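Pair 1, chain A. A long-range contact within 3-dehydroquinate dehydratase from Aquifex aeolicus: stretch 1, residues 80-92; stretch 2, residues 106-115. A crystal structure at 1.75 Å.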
# COMPACT_ATOMS: atom_id res chain seq x y z
N LEU A 80 4.36 22.03 -9.52
CA LEU A 80 5.02 21.55 -10.73
C LEU A 80 4.22 20.68 -11.70
O LEU A 80 4.57 20.59 -12.88
CB LEU A 80 6.31 20.82 -10.34
CG LEU A 80 7.27 21.66 -9.49
CD1 LEU A 80 8.48 20.83 -9.12
CD2 LEU A 80 7.69 22.90 -10.27
N SER A 81 3.15 20.05 -11.24
CA SER A 81 2.36 19.22 -12.14
C SER A 81 1.83 20.01 -13.34
O SER A 81 1.72 19.48 -14.45
CB SER A 81 1.20 18.56 -11.39
OG SER A 81 1.70 17.57 -10.51
N PRO A 82 1.48 21.29 -13.14
CA PRO A 82 0.98 22.07 -14.27
C PRO A 82 2.08 22.35 -15.29
O PRO A 82 1.82 22.77 -16.42
CB PRO A 82 0.48 23.36 -13.61
CG PRO A 82 0.08 22.92 -12.24
CD PRO A 82 1.21 21.99 -11.86
N LEU A 83 3.33 22.11 -14.89
CA LEU A 83 4.47 22.40 -15.75
C LEU A 83 5.17 21.18 -16.34
O LEU A 83 6.07 21.33 -17.17
CB LEU A 83 5.49 23.24 -14.98
CG LEU A 83 4.93 24.49 -14.29
CD1 LEU A 83 6.04 25.18 -13.50
CD2 LEU A 83 4.33 25.43 -15.33
N SER A 84 4.77 19.98 -15.93
CA SER A 84 5.39 18.77 -16.44
C SER A 84 4.44 18.09 -17.43
O SER A 84 3.23 18.10 -17.24
CB SER A 84 5.70 17.81 -15.28
OG SER A 84 6.41 16.68 -15.74
N ASP A 85 5.00 17.51 -18.50
CA ASP A 85 4.17 16.85 -19.50
C ASP A 85 3.36 15.72 -18.88
O ASP A 85 2.20 15.50 -19.24
CB ASP A 85 5.05 16.32 -20.63
CG ASP A 85 5.90 17.41 -21.25
OD1 ASP A 85 5.36 18.21 -22.05
OD2 ASP A 85 7.10 17.48 -20.92
N TYR A 86 3.99 15.00 -17.95
CA TYR A 86 3.33 13.90 -17.24
C TYR A 86 3.67 14.02 -15.76
O TYR A 86 4.71 14.55 -15.38
CB TYR A 86 3.87 12.53 -17.65
CG TYR A 86 3.75 12.15 -19.11
CD1 TYR A 86 2.66 11.40 -19.56
CD2 TYR A 86 4.76 12.47 -20.01
CE1 TYR A 86 2.59 10.98 -20.88
CE2 TYR A 86 4.70 12.05 -21.33
CZ TYR A 86 3.61 11.30 -21.76
OH TYR A 86 3.57 10.85 -23.06
N THR A 87 2.77 13.50 -14.93
CA THR A 87 2.98 13.43 -13.49
C THR A 87 2.63 11.98 -13.14
O THR A 87 1.57 11.49 -13.53
CB THR A 87 2.06 14.37 -12.70
OG1 THR A 87 2.49 15.73 -12.88
CG2 THR A 87 2.12 14.03 -11.21
N ASP A 88 3.53 11.30 -12.46
CA ASP A 88 3.31 9.92 -12.06
C ASP A 88 2.99 9.89 -10.57
O ASP A 88 3.83 10.25 -9.75
CB ASP A 88 4.56 9.07 -12.34
CG ASP A 88 4.38 7.60 -11.97
OD1 ASP A 88 3.73 7.31 -10.95
OD2 ASP A 88 4.92 6.72 -12.70
N ILE A 89 1.77 9.47 -10.23
CA ILE A 89 1.36 9.38 -8.84
C ILE A 89 0.95 7.92 -8.60
O ILE A 89 0.42 7.27 -9.50
CB ILE A 89 0.16 10.32 -8.54
CG1 ILE A 89 -0.22 10.25 -7.05
CG2 ILE A 89 -1.03 9.95 -9.41
CD1 ILE A 89 0.87 10.74 -6.12
N GLU A 90 1.23 7.40 -7.41
CA GLU A 90 0.88 6.01 -7.12
C GLU A 90 -0.62 5.86 -6.88
O GLU A 90 -1.25 6.73 -6.26
CB GLU A 90 1.61 5.51 -5.87
CG GLU A 90 3.13 5.66 -5.88
CD GLU A 90 3.59 7.09 -5.68
OE1 GLU A 90 2.83 7.88 -5.07
OE2 GLU A 90 4.71 7.42 -6.12
N LEU A 91 -1.19 4.76 -7.36
CA LEU A 91 -2.61 4.50 -7.17
C LEU A 91 -2.87 4.42 -5.67
O LEU A 91 -3.95 4.78 -5.20
CB LEU A 91 -3.00 3.18 -7.84
CG LEU A 91 -4.44 2.66 -7.64
CD1 LEU A 91 -5.44 3.65 -8.20
CD2 LEU A 91 -4.58 1.31 -8.34
N SER A 92 -1.87 3.96 -4.93
CA SER A 92 -1.99 3.81 -3.48
C SER A 92 -2.05 5.13 -2.72
O SER A 92 -2.44 5.15 -1.55
CB SER A 92 -0.83 2.95 -2.95
OG SER A 92 0.42 3.51 -3.26
N GLU A 106 -6.63 20.54 -16.10
CA GLU A 106 -6.76 21.97 -16.36
C GLU A 106 -5.55 22.55 -17.07
O GLU A 106 -5.68 23.49 -17.87
CB GLU A 106 -7.01 22.73 -15.05
CG GLU A 106 -6.95 24.24 -15.20
CD GLU A 106 -7.45 24.97 -13.97
OE1 GLU A 106 -7.39 24.39 -12.86
OE2 GLU A 106 -7.90 26.13 -14.10
N ALA A 107 -4.38 21.99 -16.80
CA ALA A 107 -3.14 22.47 -17.41
C ALA A 107 -2.85 21.80 -18.75
O ALA A 107 -1.86 22.11 -19.41
CB ALA A 107 -1.97 22.25 -16.45
N GLY A 108 -3.72 20.88 -19.16
CA GLY A 108 -3.53 20.19 -20.42
C GLY A 108 -2.40 19.18 -20.39
O GLY A 108 -1.83 18.84 -21.43
N LYS A 109 -2.09 18.69 -19.20
CA LYS A 109 -1.02 17.71 -19.01
C LYS A 109 -1.60 16.31 -18.78
O LYS A 109 -2.82 16.14 -18.74
CB LYS A 109 -0.15 18.12 -17.82
CG LYS A 109 0.48 19.50 -18.00
CD LYS A 109 1.33 19.54 -19.26
CE LYS A 109 2.02 20.88 -19.45
NZ LYS A 109 1.08 21.96 -19.81
N LYS A 110 -0.73 15.31 -18.61
CA LYS A 110 -1.17 13.93 -18.43
C LYS A 110 -0.82 13.34 -17.07
O LYS A 110 0.22 13.64 -16.50
CB LYS A 110 -0.58 13.03 -19.52
CG LYS A 110 -1.00 13.41 -20.93
CD LYS A 110 -0.41 12.45 -21.95
CE LYS A 110 -0.92 12.75 -23.35
NZ LYS A 110 -0.41 11.78 -24.35
N LEU A 111 -1.70 12.47 -16.58
CA LEU A 111 -1.48 11.83 -15.29
C LEU A 111 -1.25 10.34 -15.45
O LEU A 111 -2.05 9.64 -16.08
CB LEU A 111 -2.69 12.04 -14.38
CG LEU A 111 -2.53 11.59 -12.92
CD1 LEU A 111 -1.44 12.41 -12.25
CD2 LEU A 111 -3.85 11.74 -12.17
N ILE A 112 -0.14 9.86 -14.90
CA ILE A 112 0.16 8.44 -14.93
C ILE A 112 -0.17 7.97 -13.52
O ILE A 112 0.23 8.62 -12.56
CB ILE A 112 1.65 8.16 -15.22
CG1 ILE A 112 1.98 8.50 -16.67
CG2 ILE A 112 1.97 6.71 -14.91
CD1 ILE A 112 3.46 8.39 -16.99
N ILE A 113 -0.91 6.89 -13.39
CA ILE A 113 -1.26 6.36 -12.08
C ILE A 113 -0.62 4.99 -12.02
O ILE A 113 -1.04 4.06 -12.70
CB ILE A 113 -2.78 6.29 -11.90
CG1 ILE A 113 -3.35 7.72 -11.93
CG2 ILE A 113 -3.12 5.60 -10.58
CD1 ILE A 113 -4.87 7.79 -11.90
N SER A 114 0.40 4.88 -11.18
CA SER A 114 1.18 3.66 -11.08
C SER A 114 0.98 2.71 -9.91
O SER A 114 0.45 3.08 -8.86
CB SER A 114 2.66 4.03 -11.14
OG SER A 114 2.99 4.88 -10.05
N TYR A 115 1.44 1.49 -10.12
CA TYR A 115 1.39 0.42 -9.14
C TYR A 115 2.66 -0.38 -9.33
O TYR A 115 2.97 -0.80 -10.45
CB TYR A 115 0.19 -0.50 -9.37
CG TYR A 115 0.27 -1.77 -8.54
CD1 TYR A 115 0.05 -1.74 -7.17
CD2 TYR A 115 0.66 -2.98 -9.12
CE1 TYR A 115 0.22 -2.88 -6.38
CE2 TYR A 115 0.83 -4.12 -8.34
CZ TYR A 115 0.61 -4.06 -6.97
OH TYR A 115 0.82 -5.18 -6.20
O HOH W 1 1.65 9.17 -23.76
O HOH W 2 -0.19 1.99 -6.28

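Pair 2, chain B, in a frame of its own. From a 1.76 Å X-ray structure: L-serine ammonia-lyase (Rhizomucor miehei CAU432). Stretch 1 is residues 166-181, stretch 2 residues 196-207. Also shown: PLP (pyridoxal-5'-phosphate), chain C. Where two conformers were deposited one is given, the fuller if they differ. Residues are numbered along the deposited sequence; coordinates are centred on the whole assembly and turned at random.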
# COMPACT_ATOMS: atom_id res chain seq x y z
N GLN B 166 11.75 -15.02 6.99
CA GLN B 166 10.55 -15.82 7.16
C GLN B 166 10.45 -16.96 6.15
O GLN B 166 9.87 -18.00 6.46
CB GLN B 166 9.31 -14.94 7.12
CG GLN B 166 9.24 -14.00 8.31
CD GLN B 166 8.11 -13.00 8.21
OE1 GLN B 166 7.88 -12.40 7.16
NE2 GLN B 166 7.42 -12.79 9.32
N LEU B 167 11.01 -16.78 4.96
CA LEU B 167 10.97 -17.83 3.94
C LEU B 167 12.26 -18.66 3.91
O LEU B 167 12.50 -19.39 2.94
CB LEU B 167 10.70 -17.25 2.56
CG LEU B 167 9.31 -16.65 2.32
CD1 LEU B 167 9.32 -15.92 0.98
CD2 LEU B 167 8.25 -17.75 2.35
N ASN B 168 13.08 -18.51 4.95
CA ASN B 168 14.30 -19.32 5.10
C ASN B 168 15.24 -19.18 3.91
O ASN B 168 15.84 -20.15 3.46
CB ASN B 168 13.94 -20.79 5.33
CG ASN B 168 13.00 -21.00 6.51
OD1 ASN B 168 13.34 -20.68 7.65
ND2 ASN B 168 11.82 -21.54 6.24
N ASP B 169 15.37 -17.95 3.41
CA ASP B 169 16.22 -17.63 2.26
C ASP B 169 15.84 -18.35 0.94
O ASP B 169 16.62 -18.33 -0.01
CB ASP B 169 17.71 -17.82 2.61
CG ASP B 169 18.65 -17.14 1.63
OD1 ASP B 169 18.19 -16.29 0.82
OD2 ASP B 169 19.86 -17.46 1.66
N ASN B 170 14.65 -18.94 0.88
CA ASN B 170 14.13 -19.51 -0.36
C ASN B 170 13.38 -18.44 -1.14
O ASN B 170 12.30 -18.03 -0.71
CB ASN B 170 13.16 -20.67 -0.11
CG ASN B 170 13.81 -21.85 0.58
OD1 ASN B 170 13.37 -22.27 1.65
ND2 ASN B 170 14.85 -22.40 -0.03
N PRO B 171 13.92 -17.99 -2.28
CA PRO B 171 13.22 -17.01 -3.12
C PRO B 171 11.86 -17.53 -3.59
O PRO B 171 11.77 -18.66 -4.10
CB PRO B 171 14.17 -16.82 -4.32
CG PRO B 171 15.06 -18.03 -4.31
CD PRO B 171 15.23 -18.36 -2.86
N PRO B 172 10.80 -16.71 -3.45
CA PRO B 172 9.52 -17.21 -3.90
C PRO B 172 9.40 -17.09 -5.41
O PRO B 172 10.20 -16.39 -6.03
CB PRO B 172 8.51 -16.30 -3.20
CG PRO B 172 9.23 -15.02 -3.00
CD PRO B 172 10.70 -15.36 -2.85
N ALA B 173 8.41 -17.77 -5.97
CA ALA B 173 8.10 -17.71 -7.39
C ALA B 173 7.58 -16.34 -7.79
O ALA B 173 7.72 -15.94 -8.94
CB ALA B 173 7.07 -18.77 -7.73
N ALA B 174 6.95 -15.64 -6.86
CA ALA B 174 6.46 -14.28 -7.14
C ALA B 174 6.08 -13.58 -5.86
O ALA B 174 5.77 -14.23 -4.84
CB ALA B 174 5.25 -14.32 -8.07
N ILE B 175 6.11 -12.26 -5.92
CA ILE B 175 5.57 -11.39 -4.87
C ILE B 175 4.51 -10.53 -5.53
O ILE B 175 4.78 -9.90 -6.54
CB ILE B 175 6.67 -10.51 -4.23
CG1 ILE B 175 7.69 -11.42 -3.52
CG2 ILE B 175 6.06 -9.51 -3.24
CD1 ILE B 175 8.91 -10.70 -3.00
N ILE B 176 3.29 -10.54 -4.98
CA ILE B 176 2.18 -9.78 -5.54
C ILE B 176 2.02 -8.51 -4.72
O ILE B 176 1.83 -8.58 -3.50
CB ILE B 176 0.86 -10.58 -5.52
CG1 ILE B 176 1.04 -11.96 -6.17
CG2 ILE B 176 -0.25 -9.77 -6.19
CD1 ILE B 176 -0.20 -12.83 -6.12
N CYS B 177 2.09 -7.37 -5.41
CA CYS B 177 2.26 -6.07 -4.75
C CYS B 177 1.26 -5.06 -5.36
O CYS B 177 1.34 -4.74 -6.54
CB CYS B 177 3.70 -5.59 -4.91
SG CYS B 177 4.06 -3.96 -4.20
N PRO B 178 0.34 -4.55 -4.54
CA PRO B 178 -0.58 -3.49 -5.03
C PRO B 178 0.21 -2.22 -5.38
O PRO B 178 1.19 -1.92 -4.68
CB PRO B 178 -1.51 -3.21 -3.83
CG PRO B 178 -0.95 -3.98 -2.70
CD PRO B 178 0.18 -4.84 -3.11
N VAL B 179 -0.18 -1.52 -6.45
CA VAL B 179 0.49 -0.26 -6.86
C VAL B 179 -0.48 0.93 -6.91
O VAL B 179 -1.50 0.88 -7.62
CB VAL B 179 1.24 -0.41 -8.23
CG1 VAL B 179 1.89 0.92 -8.64
CG2 VAL B 179 2.29 -1.49 -8.12
N GLY B 180 -0.17 1.97 -6.12
CA GLY B 180 -0.82 3.29 -6.18
C GLY B 180 0.13 4.25 -6.88
O GLY B 180 0.14 4.31 -8.11
N GLY B 181 0.97 4.94 -6.11
CA GLY B 181 1.99 5.81 -6.70
C GLY B 181 3.34 5.14 -6.91
O GLY B 181 4.26 5.75 -7.48
N ASP B 196 19.75 -10.01 -2.82
CA ASP B 196 20.20 -10.83 -3.96
C ASP B 196 19.11 -11.78 -4.45
O ASP B 196 19.34 -12.98 -4.64
CB ASP B 196 21.52 -11.57 -3.65
CG ASP B 196 22.21 -12.09 -4.91
OD1 ASP B 196 22.22 -11.36 -5.94
OD2 ASP B 196 22.75 -13.21 -4.88
N TRP B 197 17.93 -11.22 -4.64
CA TRP B 197 16.76 -11.92 -5.14
C TRP B 197 16.31 -11.21 -6.36
O TRP B 197 15.12 -10.94 -6.55
CB TRP B 197 15.66 -11.92 -4.10
CG TRP B 197 15.81 -12.98 -3.05
CD1 TRP B 197 16.92 -13.79 -2.80
CD2 TRP B 197 14.83 -13.36 -2.04
NE1 TRP B 197 16.68 -14.63 -1.75
CE2 TRP B 197 15.45 -14.42 -1.24
CE3 TRP B 197 13.54 -12.94 -1.72
CZ2 TRP B 197 14.80 -15.02 -0.18
CZ3 TRP B 197 12.89 -13.56 -0.65
CH2 TRP B 197 13.50 -14.58 0.10
N LYS B 198 17.29 -10.93 -7.22
CA LYS B 198 17.12 -10.07 -8.39
C LYS B 198 16.23 -10.69 -9.46
O LYS B 198 15.77 -9.98 -10.36
CB LYS B 198 18.48 -9.73 -8.99
CG LYS B 198 19.44 -9.04 -8.03
CD LYS B 198 20.88 -9.24 -8.49
CE LYS B 198 21.28 -8.26 -9.58
NZ LYS B 198 21.99 -7.08 -9.02
N ASP B 199 15.99 -11.99 -9.34
CA ASP B 199 15.19 -12.74 -10.33
C ASP B 199 13.74 -12.99 -9.92
O ASP B 199 12.96 -13.49 -10.72
CB ASP B 199 15.89 -14.06 -10.67
CG ASP B 199 17.32 -13.85 -11.18
OD1 ASP B 199 17.51 -12.98 -12.06
OD2 ASP B 199 18.24 -14.54 -10.70
N VAL B 200 13.39 -12.65 -8.68
CA VAL B 200 12.02 -12.80 -8.17
C VAL B 200 11.08 -11.81 -8.87
O VAL B 200 11.27 -10.60 -8.76
CB VAL B 200 11.98 -12.63 -6.63
CG1 VAL B 200 10.55 -12.62 -6.10
CG2 VAL B 200 12.79 -13.71 -5.93
N PRO B 201 10.09 -12.31 -9.64
CA PRO B 201 9.13 -11.43 -10.31
C PRO B 201 8.24 -10.73 -9.29
O PRO B 201 7.88 -11.34 -8.28
CB PRO B 201 8.25 -12.39 -11.13
CG PRO B 201 8.92 -13.72 -11.08
CD PRO B 201 9.80 -13.73 -9.87
N VAL B 202 7.93 -9.47 -9.55
CA VAL B 202 6.94 -8.76 -8.76
C VAL B 202 5.74 -8.56 -9.67
O VAL B 202 5.87 -8.05 -10.78
CB VAL B 202 7.46 -7.40 -8.22
CG1 VAL B 202 6.38 -6.70 -7.43
CG2 VAL B 202 8.71 -7.60 -7.37
N ILE B 203 4.57 -9.02 -9.23
CA ILE B 203 3.36 -8.76 -9.96
C ILE B 203 2.78 -7.49 -9.36
O ILE B 203 2.40 -7.46 -8.17
CB ILE B 203 2.41 -9.98 -9.93
CG1 ILE B 203 3.15 -11.15 -10.57
CG2 ILE B 203 1.13 -9.68 -10.70
CD1 ILE B 203 2.77 -12.49 -10.00
N ALA B 204 2.75 -6.45 -10.18
CA ALA B 204 2.35 -5.11 -9.76
C ALA B 204 0.88 -4.94 -10.10
O ALA B 204 0.54 -4.77 -11.26
CB ALA B 204 3.19 -4.05 -10.46
N VAL B 205 0.00 -4.93 -9.09
CA VAL B 205 -1.43 -4.97 -9.36
C VAL B 205 -2.11 -3.61 -9.14
O VAL B 205 -1.87 -2.95 -8.14
CB VAL B 205 -2.15 -6.10 -8.56
CG1 VAL B 205 -1.83 -6.00 -7.07
CG2 VAL B 205 -3.65 -6.06 -8.80
N GLU B 206 -2.97 -3.23 -10.07
CA GLU B 206 -3.78 -2.01 -10.00
C GLU B 206 -5.21 -2.42 -10.36
O GLU B 206 -5.46 -3.57 -10.72
CB GLU B 206 -3.26 -0.99 -11.05
CG GLU B 206 -1.95 -0.30 -10.69
CD GLU B 206 -1.42 0.62 -11.80
OE1 GLU B 206 -1.23 0.12 -12.94
OE2 GLU B 206 -1.19 1.82 -11.53
N THR B 207 -6.14 -1.49 -10.23
CA THR B 207 -7.49 -1.72 -10.74
C THR B 207 -7.64 -0.93 -12.02
O THR B 207 -6.93 0.06 -12.21
CB THR B 207 -8.61 -1.26 -9.77
OG1 THR B 207 -8.54 0.15 -9.57
CG2 THR B 207 -8.54 -2.03 -8.44
N1 PLP C . -2.35 -0.66 -0.27
C2 PLP C . -2.61 0.14 0.78
C2A PLP C . -3.68 -0.20 1.79
C3 PLP C . -1.85 1.38 0.94
O3 PLP C . -2.09 2.21 2.00
C4 PLP C . -0.81 1.66 -0.07
C4A PLP C . 0.02 2.87 0.05
C5 PLP C . -0.61 0.71 -1.20
C6 PLP C . -1.42 -0.43 -1.22
C5A PLP C . 0.45 0.94 -2.29
O4P PLP C . 0.75 2.32 -2.34
P PLP C . 1.92 3.06 -3.19
O1P PLP C . 3.16 3.05 -2.37
O2P PLP C . 2.05 2.37 -4.56
O3P PLP C . 1.29 4.40 -3.31

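Both pairs set two parallel neighbouring strands side by side, and 14 central residues superpose with an RMSD of 0.6 Å over N, CA and C. In pair 1 the strand axes approach to 4.6 Å and cross at -32°; in pair 2 they approach to 4.6 Å and cross at -20°. The buried areas are similar, 819 and 858 Å².

The hydrogen-bond ladder gives the strictest evidence of a common register. Ile A112 N donates to Thr A87 O at 2.7 Å, and the matched Ile B203 N donates to Ile B175 O at 2.8 Å. One rung on, Ile A89 N to Ile A112 O measures 2.9 Å and Cys B177 N to Ile B203 O 2.8 Å. The last rung is equally conserved: Leu A91 N to Ser A114 O and Val B179 N to Val B205 O are both 2.8 Å. The ladders differ at the start, where Lys A110 N donates to Asp A85 O at 3.0 Å. Its match, Pro B201, has no amide hydrogen, and its CD instead lies 3.2 Å from Ala B173 O.

On the face carrying Thr A87, Ile A89, Leu A111 and Ile A113, matched by Ile B175, Cys B177, Val B202 and Ala B204, both pairs pack apolar groups. Ile A89 CG2 reaches Leu A111 CD1 at 3.8 Å; Cys B177 CB reaches Val B202 CG1 at the same distance. Farther along, Leu A91 CB meets Ile A113 CG2 at 3.7 Å, whereas the smaller Ala B204 is met through its CB by Val B179 CG2 at 3.6 Å.

The other face shows the sharper chemical contrast. Asp A88 OD1 accepts a 2.7 Å hydrogen bond from Ser A114 OG. At the matched positions, Ile B176 CG2 and Val B205 CG1 make an apolar contact at 4.2 Å. Ile A112 and Ile B203 nearly coincide, their side-chain centres 0.5 Å apart, yet their partners differ in size: Tyr A86 CD1 lies 4.0 Å from Ile A112 CD1, while Ala B174 CB lies 3.6 Å from Ile B203 CD1.

Before the strands, Lys A109 and Val B200 match. The lysine runs along the opposing backbone, its CD 3.1 Å from Ser A84 O, and its NZ bonds back to Ala A107 O at 3.0 Å. Val B200 instead places CG2 3.8 Å from Pro B171 CB. Ala A107 meets Pro A82, CB to CB, at 3.9 Å; its match, Trp B197, receives Pro B171 CA over its six-membered ring, 3.8 Å from the centroid and 10° off the normal.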